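Local structure of MmeI (Methylophilus methylotrophus, 5HR4) at residues C196-D201 and S288-A293; D201-E206 and M433-S438; F717-S722 and Q728-P733. The protein binds DNA as a Type IIL restriction-modification enzyme and probably methylates adenine at N6, using S-adenosyl-L-methionine as methyl donor. All coordinates share one frame; numbering follows the deposited sequence.

Contact 1. Residues C196-D201 and S288-A293; sequences CLFAED and SRISPA. With CA (calcium ion), chain G.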
loop_
_atom_site.group_PDB
_atom_site.type_symbol
_atom_site.label_atom_id
_atom_site.label_comp_id
_atom_site.label_asym_id
_atom_site.label_seq_id
_atom_site.Cartn_x
_atom_site.Cartn_y
_atom_site.Cartn_z
ATOM N N CYS A 196 31.770 3.403 4.684
ATOM C CA CYS A 196 32.969 4.206 4.488
ATOM C C CYS A 196 32.617 5.616 4.019
ATOM O O CYS A 196 33.239 6.589 4.461
ATOM C CB CYS A 196 33.919 3.508 3.516
ATOM S SG CYS A 196 34.694 2.040 4.233
ATOM N N LEU A 197 31.619 5.755 3.134
ATOM C CA LEU A 197 31.275 7.091 2.660
ATOM C C LEU A 197 30.759 7.950 3.804
ATOM O O LEU A 197 31.140 9.115 3.937
ATOM C CB LEU A 197 30.253 7.016 1.528
ATOM C CG LEU A 197 30.807 6.379 0.258
ATOM C CD1 LEU A 197 29.685 6.035 -0.670
ATOM C CD2 LEU A 197 31.786 7.314 -0.416
ATOM N N PHE A 198 29.932 7.371 4.671
ATOM C CA PHE A 198 29.465 8.095 5.846
ATOM C C PHE A 198 30.612 8.397 6.811
ATOM O O PHE A 198 30.647 9.470 7.434
ATOM C CB PHE A 198 28.369 7.282 6.535
ATOM C CG PHE A 198 27.936 7.840 7.857
ATOM C CD1 PHE A 198 27.009 8.875 7.915
ATOM C CD2 PHE A 198 28.454 7.334 9.049
ATOM C CE1 PHE A 198 26.580 9.392 9.143
ATOM C CE2 PHE A 198 28.040 7.837 10.272
ATOM C CZ PHE A 198 27.098 8.877 10.323
ATOM N N ALA A 199 31.568 7.470 6.934
ATOM C CA ALA A 199 32.567 7.574 7.990
ATOM C C ALA A 199 33.567 8.690 7.724
ATOM O O ALA A 199 34.012 9.361 8.667
ATOM C CB ALA A 199 33.298 6.244 8.173
ATOM N N GLU A 200 33.962 8.902 6.464
ATOM C CA GLU A 200 34.971 9.931 6.225
ATOM C C GLU A 200 34.397 11.338 6.366
ATOM O O GLU A 200 35.162 12.291 6.570
ATOM C CB GLU A 200 35.620 9.760 4.854
ATOM C CG GLU A 200 34.702 9.944 3.668
ATOM C CD GLU A 200 35.451 9.704 2.354
ATOM O OE1 GLU A 200 36.706 9.762 2.404
ATOM O OE2 GLU A 200 34.804 9.468 1.291
ATOM N N ASP A 201 33.074 11.476 6.286
ATOM C CA ASP A 201 32.383 12.752 6.395
ATOM C C ASP A 201 31.938 13.044 7.820
ATOM O O ASP A 201 31.270 14.053 8.073
ATOM C CB ASP A 201 31.179 12.762 5.456
ATOM C CG ASP A 201 31.577 12.970 4.037
ATOM O OD1 ASP A 201 32.753 13.366 3.847
ATOM O OD2 ASP A 201 30.730 12.751 3.136
ATOM N N SER A 288 26.870 13.116 5.712
ATOM C CA SER A 288 26.673 13.327 7.138
ATOM C C SER A 288 25.204 13.247 7.530
ATOM O O SER A 288 24.862 12.641 8.554
ATOM C CB SER A 288 27.261 14.671 7.537
ATOM O OG SER A 288 27.461 14.673 8.926
ATOM N N ARG A 289 24.317 13.838 6.725
ATOM C CA ARG A 289 22.889 13.907 7.050
ATOM C C ARG A 289 22.139 12.933 6.145
ATOM O O ARG A 289 21.391 13.319 5.245
ATOM C CB ARG A 289 22.362 15.338 6.889
ATOM C CG ARG A 289 23.071 16.401 7.699
ATOM C CD ARG A 289 22.572 16.430 9.132
ATOM N NE ARG A 289 23.176 17.520 9.900
ATOM C CZ ARG A 289 23.219 17.573 11.229
ATOM N NH1 ARG A 289 22.692 16.592 11.949
ATOM N NH2 ARG A 289 23.801 18.597 11.842
ATOM N N ILE A 290 22.358 11.647 6.381
ATOM C CA ILE A 290 21.716 10.595 5.602
ATOM C C ILE A 290 20.440 10.194 6.321
ATOM O O ILE A 290 20.427 10.035 7.545
ATOM C CB ILE A 290 22.650 9.386 5.390
ATOM C CG1 ILE A 290 21.917 8.280 4.616
ATOM C CG2 ILE A 290 23.193 8.842 6.723
ATOM C CD1 ILE A 290 22.825 7.202 4.029
ATOM N N SER A 291 19.366 10.022 5.566
ATOM C CA SER A 291 18.049 9.874 6.160
ATOM C C SER A 291 17.256 8.758 5.496
ATOM O O SER A 291 17.638 8.277 4.420
ATOM C CB SER A 291 17.307 11.194 6.023
ATOM O OG SER A 291 17.633 11.752 4.766
ATOM N N PRO A 292 16.138 8.321 6.115
ATOM C CA PRO A 292 15.246 7.346 5.474
ATOM C C PRO A 292 15.069 7.509 3.977
ATOM O O PRO A 292 15.140 6.517 3.233
ATOM C CB PRO A 292 13.921 7.586 6.193
ATOM C CG PRO A 292 14.351 7.927 7.576
ATOM C CD PRO A 292 15.644 8.699 7.455
ATOM N N ALA A 293 14.821 8.743 3.526
ATOM C CA ALA A 293 14.680 8.981 2.090
ATOM C C ALA A 293 15.886 8.451 1.328
ATOM O O ALA A 293 15.734 7.815 0.280
ATOM C CB ALA A 293 14.472 10.472 1.808
HETATM CA CA CA G . 32.417 13.243 1.450
HETATM O O HOH W 1 34.807 12.969 1.429
#
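The Phe198 ring packs against Ser288 and Ile290 in a small contact beside a calcium site. It joins the C-terminal end of helix 183-200, in the helical spacer region, to the chain that leads into helix 292-301. Only about 175 Å² is buried, and no hydrogen bond crosses directly. The Phe198 ring supplies most of the contact on its side. Its CG lies opposite the backbone N (chi1 172°), which swings the ring out toward residues 288-290. CE1 of Phe198 meets Ser288 O at 3.7 Å. This carbonyl oxygen sits at the ring edge, near the ring plane, where the C-H groups carry slight positive charge. CD1 of Phe198 touches the CG2 methyl of Ile290 at 4.0 Å; the two side chains cross at a slant. Ser288 O also accepts a hydrogen bond from Gln432 NE2. The same amide nitrogen donates to Ile290 O, so one glutamine from helix 416-440 holds two carbonyls of the linking chain.

Asp201 follows the last turn of helix 183-200. The CA atoms of Asp201 and Ser288 are 5.8 Å apart. The contact at this end is loose: Ser288 OG stays 4.0 Å from Asp201 O. Asp201 is held instead by the calcium ion and by Trp287, just before Ser288, whose backbone N-H donates to OD2. Gln158 OE1, the carbonyl oxygens of Cys283 and Leu285, and a water complete the calcium site. The metal and the Trp287 bond together limit rotation of the carboxylate. The helix end is thus linked to residues 283-287, in addition to the Phe198 packing. Asp201 grips calcium with both oxygens, OD1 and OD2, each 2.4 Å from the metal.

Contact 2. Residues D201-E206 and M433-S438; sequences DTTIFE and MNMKIS. With CA (calcium ion), chain G.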
loop_
_atom_site.group_PDB
_atom_site.type_symbol
_atom_site.label_atom_id
_atom_site.label_comp_id
_atom_site.label_asym_id
_atom_site.label_seq_id
_atom_site.Cartn_x
_atom_site.Cartn_y
_atom_site.Cartn_z
ATOM N N ASP A 201 33.074 11.476 6.286
ATOM C CA ASP A 201 32.383 12.752 6.395
ATOM C C ASP A 201 31.938 13.044 7.820
ATOM O O ASP A 201 31.270 14.053 8.073
ATOM C CB ASP A 201 31.179 12.762 5.456
ATOM C CG ASP A 201 31.577 12.970 4.037
ATOM O OD1 ASP A 201 32.753 13.366 3.847
ATOM O OD2 ASP A 201 30.730 12.751 3.136
ATOM N N THR A 202 32.274 12.170 8.736
ATOM C CA THR A 202 32.069 12.353 10.153
ATOM C C THR A 202 33.440 12.156 10.800
ATOM O O THR A 202 34.478 12.152 10.118
ATOM C CB THR A 202 30.983 11.386 10.630
ATOM O OG1 THR A 202 29.789 11.621 9.857
ATOM C CG2 THR A 202 30.667 11.619 12.092
ATOM N N THR A 203 33.459 11.984 12.106
ATOM C CA THR A 203 34.713 11.843 12.814
ATOM C C THR A 203 35.117 10.390 13.010
ATOM O O THR A 203 35.994 10.112 13.833
ATOM C CB THR A 203 34.605 12.553 14.152
ATOM O OG1 THR A 203 33.411 12.101 14.807
ATOM C CG2 THR A 203 34.511 14.054 13.907
ATOM N N ILE A 204 34.499 9.462 12.280
ATOM C CA ILE A 204 34.853 8.057 12.430
ATOM C C ILE A 204 36.213 7.784 11.801
ATOM O O ILE A 204 37.121 7.259 12.455
ATOM C CB ILE A 204 33.767 7.151 11.831
ATOM C CG1 ILE A 204 32.454 7.359 12.576
ATOM C CG2 ILE A 204 34.213 5.712 11.957
ATOM C CD1 ILE A 204 31.337 6.489 12.088
ATOM N N PHE A 205 36.357 8.103 10.516
ATOM C CA PHE A 205 37.664 8.324 9.913
ATOM C C PHE A 205 38.006 9.806 10.019
ATOM O O PHE A 205 37.119 10.658 10.110
ATOM C CB PHE A 205 37.702 7.937 8.427
ATOM C CG PHE A 205 37.245 6.539 8.113
ATOM C CD1 PHE A 205 37.039 5.597 9.099
ATOM C CD2 PHE A 205 37.053 6.163 6.789
ATOM C CE1 PHE A 205 36.625 4.309 8.778
ATOM C CE2 PHE A 205 36.650 4.877 6.463
ATOM C CZ PHE A 205 36.437 3.950 7.460
ATOM N N GLU A 206 39.306 10.111 9.984
ATOM C CA GLU A 206 39.739 11.471 9.702
ATOM C C GLU A 206 39.055 11.958 8.438
ATOM O O GLU A 206 38.849 11.194 7.495
ATOM C CB GLU A 206 41.251 11.550 9.495
ATOM C CG GLU A 206 42.128 11.300 10.703
ATOM C CD GLU A 206 43.608 11.386 10.331
ATOM O OE1 GLU A 206 43.960 12.304 9.550
ATOM O OE2 GLU A 206 44.410 10.528 10.781
ATOM N N MET A 433 23.244 10.023 16.092
ATOM C CA MET A 433 22.745 10.430 17.397
ATOM C C MET A 433 23.876 10.591 18.407
ATOM O O MET A 433 23.860 11.532 19.216
ATOM C CB MET A 433 21.707 9.432 17.900
ATOM C CG MET A 433 20.470 9.383 17.033
ATOM S SD MET A 433 19.759 11.019 16.687
ATOM C CE MET A 433 19.442 11.593 18.336
ATOM N N ASN A 434 24.863 9.692 18.391
ATOM C CA ASN A 434 25.993 9.869 19.298
ATOM C C ASN A 434 26.648 11.225 19.076
ATOM O O ASN A 434 27.040 11.896 20.040
ATOM C CB ASN A 434 27.015 8.733 19.136
ATOM C CG ASN A 434 26.404 7.369 19.377
ATOM O OD1 ASN A 434 25.450 7.234 20.136
ATOM N ND2 ASN A 434 26.927 6.350 18.700
ATOM N N MET A 435 26.748 11.658 17.812
ATOM C CA MET A 435 27.283 12.988 17.548
ATOM C C MET A 435 26.348 14.069 18.092
ATOM O O MET A 435 26.812 15.093 18.611
ATOM C CB MET A 435 27.527 13.194 16.046
ATOM C CG MET A 435 28.763 12.493 15.438
ATOM S SD MET A 435 30.324 12.486 16.383
ATOM C CE MET A 435 30.526 14.244 16.751
ATOM N N LYS A 436 25.029 13.856 18.000
ATOM C CA LYS A 436 24.100 14.867 18.493
ATOM C C LYS A 436 24.153 14.981 20.018
ATOM O O LYS A 436 24.101 16.090 20.563
ATOM C CB LYS A 436 22.676 14.567 18.012
ATOM N N ILE A 437 24.278 13.859 20.731
ATOM C CA ILE A 437 24.409 13.970 22.184
ATOM C C ILE A 437 25.776 14.535 22.555
ATOM O O ILE A 437 25.895 15.303 23.511
ATOM C CB ILE A 437 24.142 12.629 22.888
ATOM C CG1 ILE A 437 23.659 12.896 24.309
ATOM C CG2 ILE A 437 25.406 11.795 22.970
ATOM C CD1 ILE A 437 23.148 11.664 25.036
ATOM N N SER A 438 26.818 14.192 21.786
ATOM C CA SER A 438 28.130 14.790 21.997
ATOM C C SER A 438 28.074 16.305 21.892
ATOM O O SER A 438 28.817 17.003 22.589
ATOM C CB SER A 438 29.133 14.233 20.988
ATOM O OG SER A 438 29.493 12.893 21.292
HETATM CA CA CA G . 32.417 13.243 1.450
HETATM O O HOH W 1 34.807 12.969 1.429
#
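Met435 reaches from its helix to Thr202 and Thr203 through a bent side chain. Its CB points toward the loop. The side chain leaves with CG opposite the carbonyl carbon (chi1 -75°), then bends at chi2 and again at chi3, so that CG, SD and CE each come to the loop in turn. CG of Met435 meets the CG2 methyl of Thr202 at 3.9 Å. This is a plain methylene-to-methyl touch, and the two side chains slide past each other in opposite directions. The next atom, SD of Met435, lies 3.5 Å from Thr203 OG1. The terminal methyl is folded back, so CE of Met435 also stays near Thr203 OG1, at 4.1 Å. The thioether therefore lies across the hydroxyl of Thr203 at a slant. The sulfur is not the main polar partner of Thr203 OG1, which is hydrogen-bonded to Tyr444 OH.

Met435 lies on helix 416-440 of the Rossmann-like methyltransferase domain. This helix joins the neighbouring parallel strands 409-413 and 455-458, a beta-alpha-beta crossover. The threonines come from the loop between helices 183-200 and 209-217 of the spacer region, so the contact bridges two parts of the enzyme. It is small, about 97 Å², and lies at the surface.

Thr202 turns its two branches to different tasks. CG2 faces Met435, while OG1 turns to Phe198 O, back in helix 183-200, and makes a weak hydrogen bond there. His431, one turn before Met435 on the same helix, packs against Thr202, Thr203 and Ile204 and widens the interface.

Contact 3. Residues F717-S722 and Q728-P733; sequences FRLKSS and QSASTP. With nucleotides of chain C.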
loop_
_atom_site.group_PDB
_atom_site.type_symbol
_atom_site.label_atom_id
_atom_site.label_comp_id
_atom_site.label_asym_id
_atom_site.label_seq_id
_atom_site.Cartn_x
_atom_site.Cartn_y
_atom_site.Cartn_z
ATOM N N PHE A 717 -4.786 -13.999 -30.010
ATOM C CA PHE A 717 -4.582 -13.367 -28.715
ATOM C C PHE A 717 -5.077 -14.280 -27.610
ATOM O O PHE A 717 -4.387 -14.478 -26.596
ATOM C CB PHE A 717 -5.288 -12.003 -28.663
ATOM C CG PHE A 717 -5.427 -11.433 -27.269
ATOM C CD1 PHE A 717 -4.425 -10.631 -26.723
ATOM C CD2 PHE A 717 -6.555 -11.705 -26.498
ATOM C CE1 PHE A 717 -4.546 -10.100 -25.408
ATOM C CE2 PHE A 717 -6.688 -11.184 -25.198
ATOM C CZ PHE A 717 -5.676 -10.382 -24.655
ATOM N N ARG A 718 -6.263 -14.874 -27.798
ATOM C CA ARG A 718 -6.816 -15.693 -26.726
ATOM C C ARG A 718 -5.945 -16.908 -26.428
ATOM O O ARG A 718 -5.856 -17.324 -25.269
ATOM C CB ARG A 718 -8.249 -16.097 -27.053
ATOM C CG ARG A 718 -9.275 -15.452 -26.119
ATOM C CD ARG A 718 -10.390 -14.731 -26.848
ATOM N NE ARG A 718 -11.623 -15.504 -26.854
ATOM C CZ ARG A 718 -12.825 -14.997 -27.131
ATOM N NH1 ARG A 718 -12.964 -13.705 -27.417
ATOM N NH2 ARG A 718 -13.899 -15.783 -27.110
ATOM N N LEU A 719 -5.262 -17.476 -27.438
ATOM C CA LEU A 719 -4.418 -18.646 -27.164
ATOM C C LEU A 719 -3.179 -18.270 -26.371
ATOM O O LEU A 719 -2.745 -19.030 -25.500
ATOM C CB LEU A 719 -4.002 -19.357 -28.449
ATOM C CG LEU A 719 -5.045 -20.127 -29.251
ATOM C CD1 LEU A 719 -4.447 -20.353 -30.617
ATOM C CD2 LEU A 719 -5.435 -21.436 -28.572
ATOM N N LYS A 720 -2.603 -17.095 -26.638
ATOM C CA LYS A 720 -1.472 -16.630 -25.836
ATOM C C LYS A 720 -1.825 -16.408 -24.363
ATOM O O LYS A 720 -0.918 -16.124 -23.569
ATOM C CB LYS A 720 -0.904 -15.319 -26.406
ATOM C CG LYS A 720 -0.481 -15.340 -27.871
ATOM C CD LYS A 720 0.466 -14.164 -28.176
ATOM C CE LYS A 720 0.121 -13.451 -29.499
ATOM N NZ LYS A 720 -0.823 -12.278 -29.330
ATOM N N SER A 721 -3.098 -16.506 -23.972
ATOM C CA SER A 721 -3.477 -16.146 -22.606
ATOM C C SER A 721 -2.798 -17.073 -21.608
ATOM O O SER A 721 -2.236 -18.103 -21.972
ATOM C CB SER A 721 -4.987 -16.224 -22.411
ATOM O OG SER A 721 -5.332 -15.815 -21.098
ATOM N N SER A 722 -2.861 -16.708 -20.323
ATOM C CA SER A 722 -2.403 -17.631 -19.291
ATOM C C SER A 722 -3.534 -18.264 -18.491
ATOM O O SER A 722 -3.279 -19.230 -17.765
ATOM C CB SER A 722 -1.421 -16.953 -18.332
ATOM O OG SER A 722 -2.001 -15.806 -17.727
ATOM N N GLN A 728 -9.281 -21.850 -23.650
ATOM C CA GLN A 728 -10.494 -22.550 -24.070
ATOM C C GLN A 728 -11.379 -21.681 -24.953
ATOM O O GLN A 728 -11.900 -22.151 -25.967
ATOM C CB GLN A 728 -11.283 -23.031 -22.853
ATOM C CG GLN A 728 -10.598 -24.171 -22.111
ATOM C CD GLN A 728 -11.444 -24.777 -20.999
ATOM O OE1 GLN A 728 -12.439 -24.194 -20.562
ATOM N NE2 GLN A 728 -11.044 -25.952 -20.532
ATOM N N SER A 729 -11.542 -20.402 -24.600
ATOM C CA SER A 729 -12.435 -19.511 -25.341
ATOM C C SER A 729 -11.916 -19.173 -26.736
ATOM O O SER A 729 -12.671 -18.612 -27.544
ATOM C CB SER A 729 -12.645 -18.214 -24.555
ATOM O OG SER A 729 -11.654 -17.265 -24.902
ATOM N N ALA A 730 -10.651 -19.493 -27.034
ATOM C CA ALA A 730 -10.096 -19.206 -28.351
ATOM C C ALA A 730 -10.796 -19.980 -29.458
ATOM O O ALA A 730 -10.777 -19.541 -30.614
ATOM C CB ALA A 730 -8.599 -19.514 -28.363
ATOM N N SER A 731 -11.404 -21.119 -29.131
ATOM C CA SER A 731 -12.079 -21.982 -30.088
ATOM C C SER A 731 -13.561 -21.636 -30.249
ATOM O O SER A 731 -14.319 -22.443 -30.802
ATOM C CB SER A 731 -11.934 -23.435 -29.658
ATOM O OG SER A 731 -12.549 -23.608 -28.389
ATOM N N THR A 732 -13.988 -20.483 -29.728
ATOM C CA THR A 732 -15.229 -19.810 -30.119
ATOM C C THR A 732 -14.851 -18.361 -30.345
ATOM O O THR A 732 -15.222 -17.477 -29.563
ATOM C CB THR A 732 -16.312 -19.917 -29.048
ATOM O OG1 THR A 732 -15.694 -19.764 -27.765
ATOM C CG2 THR A 732 -17.014 -21.257 -29.112
ATOM N N PRO A 733 -14.043 -18.088 -31.371
ATOM C CA PRO A 733 -13.407 -16.775 -31.466
ATOM C C PRO A 733 -14.312 -15.667 -31.965
ATOM O O PRO A 733 -13.842 -14.535 -32.078
ATOM C CB PRO A 733 -12.268 -17.035 -32.453
ATOM C CG PRO A 733 -12.852 -18.024 -33.361
ATOM C CD PRO A 733 -13.623 -18.959 -32.476
ATOM P P DG C 10 -6.754 -12.917 -19.670
ATOM O OP1 DG C 10 -6.007 -13.118 -20.937
ATOM O OP2 DG C 10 -8.038 -13.642 -19.548
ATOM O "O5'" DG C 10 -5.879 -13.250 -18.369
ATOM C "C5'" DG C 10 -5.019 -12.241 -17.801
ATOM C "C4'" DG C 10 -4.845 -12.415 -16.289
ATOM O "O4'" DG C 10 -5.945 -11.782 -15.593
ATOM C "C3'" DG C 10 -4.817 -13.853 -15.774
ATOM O "O3'" DG C 10 -4.056 -13.892 -14.605
ATOM C "C2'" DG C 10 -6.285 -14.114 -15.465
ATOM C "C1'" DG C 10 -6.701 -12.766 -14.897
ATOM N N9 DG C 10 -8.117 -12.464 -15.061
ATOM C C8 DG C 10 -8.872 -12.634 -16.188
ATOM N N7 DG C 10 -10.116 -12.259 -16.044
ATOM C C5 DG C 10 -10.186 -11.811 -14.731
ATOM C C6 DG C 10 -11.281 -11.273 -14.006
ATOM O O6 DG C 10 -12.455 -11.099 -14.405
ATOM N N1 DG C 10 -10.910 -10.933 -12.684
ATOM C C2 DG C 10 -9.642 -11.097 -12.159
ATOM N N2 DG C 10 -9.470 -10.738 -10.895
ATOM N N3 DG C 10 -8.617 -11.593 -12.834
ATOM C C4 DG C 10 -8.961 -11.932 -14.111
ATOM P P DA C 11 -3.247 -15.207 -14.161
ATOM O OP1 DA C 11 -2.014 -14.659 -13.538
ATOM O OP2 DA C 11 -3.171 -16.213 -15.250
ATOM O "O5'" DA C 11 -4.160 -15.817 -13.021
ATOM C "C5'" DA C 11 -4.136 -15.230 -11.769
ATOM C "C4'" DA C 11 -5.415 -15.530 -11.069
ATOM O "O4'" DA C 11 -6.497 -15.178 -11.943
ATOM C "C3'" DA C 11 -5.602 -16.996 -10.736
ATOM O "O3'" DA C 11 -5.419 -17.163 -9.331
ATOM C "C2'" DA C 11 -7.044 -17.334 -11.218
ATOM C "C1'" DA C 11 -7.603 -15.984 -11.663
ATOM N N9 DA C 11 -8.439 -15.995 -12.872
ATOM C C8 DA C 11 -8.124 -16.496 -14.104
ATOM N N7 DA C 11 -9.063 -16.314 -15.011
ATOM C C5 DA C 11 -10.052 -15.613 -14.329
ATOM C C6 DA C 11 -11.320 -15.092 -14.717
ATOM N N6 DA C 11 -11.846 -15.207 -15.951
ATOM N N1 DA C 11 -12.028 -14.454 -13.776
ATOM C C2 DA C 11 -11.523 -14.334 -12.555
ATOM N N3 DA C 11 -10.371 -14.764 -12.076
ATOM C C4 DA C 11 -9.672 -15.399 -13.016
#
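The first three torsions of Arg718 all lie far from staggered values (chi1 -113°), so the exact path of the chain is uncertain. As modelled, it brings the edge of the guanidinium to the Ser729 backbone. The Ser729 hydroxyl, turned between backbone N and carbonyl carbon (chi1 89°), faces the same chain. The contact rests on NH2 of Arg718, which bonds to Ser729 O at 3.1 Å. It approaches from above the carbonyl plane, and the oxygen is tilted from the guanidinium plane. NE of Arg718 lies 2.6 Å from Ser729 OG, a weak and doubtful hydrogen bond (126°). Thr732 N and Thr732 OG1 also donate to Ser729 O, each at 3.2 Å. This carbonyl closes a type I beta turn from Ser729 to Thr732.

Below the polar end, CB of Arg718 packs on CB of Ala730 at 3.7 Å. CD2 of Leu719 reaches the same Ala730 methyl, also at 3.7 Å. The segments lie in the target recognition domain, where helix 705-719 is followed closely by the short helix 724-729. Between them, two serines meet the DNA backbone. Ser721 OG donates to OP1 of DG10 in chain C at 2.8 Å. Ser722 OG donates to OP2 of DA11 in chain C, also at 2.8 Å.

Ser729 OG has a partner in Thr726 O. The Arg718 guanidinium extends beyond the contact, with NH1 bonded to Thr647 O and NH2 to Lys735 O. A buried positive charge is thus surrounded by backbone carbonyls, which probably stabilise it and tie this DNA-contacting corner to the rest of the domain.

Contacts 1 and 2 are neighbours, with centres 10 Å apart. They share Asp201 and its calcium ion. The chain turns back on itself between them: Ala199 O and Phe205 N lie 3.2 Å apart, a probable hydrogen bond, and Phe198 CE2 touches Ile204 CD1 at 4.0 Å. Both contacts tie the spacer region to what surrounds it, contact 1 by the segment leading into helix 292-301, contact 2 by helix 416-440. Sinefungin is about 12 Å from the side chain of Ile290. Contact 3 stands apart in the target recognition domain, its centre 54 Å from that of contact 1 and 64 Å from that of contact 2. It touches DNA phosphates directly.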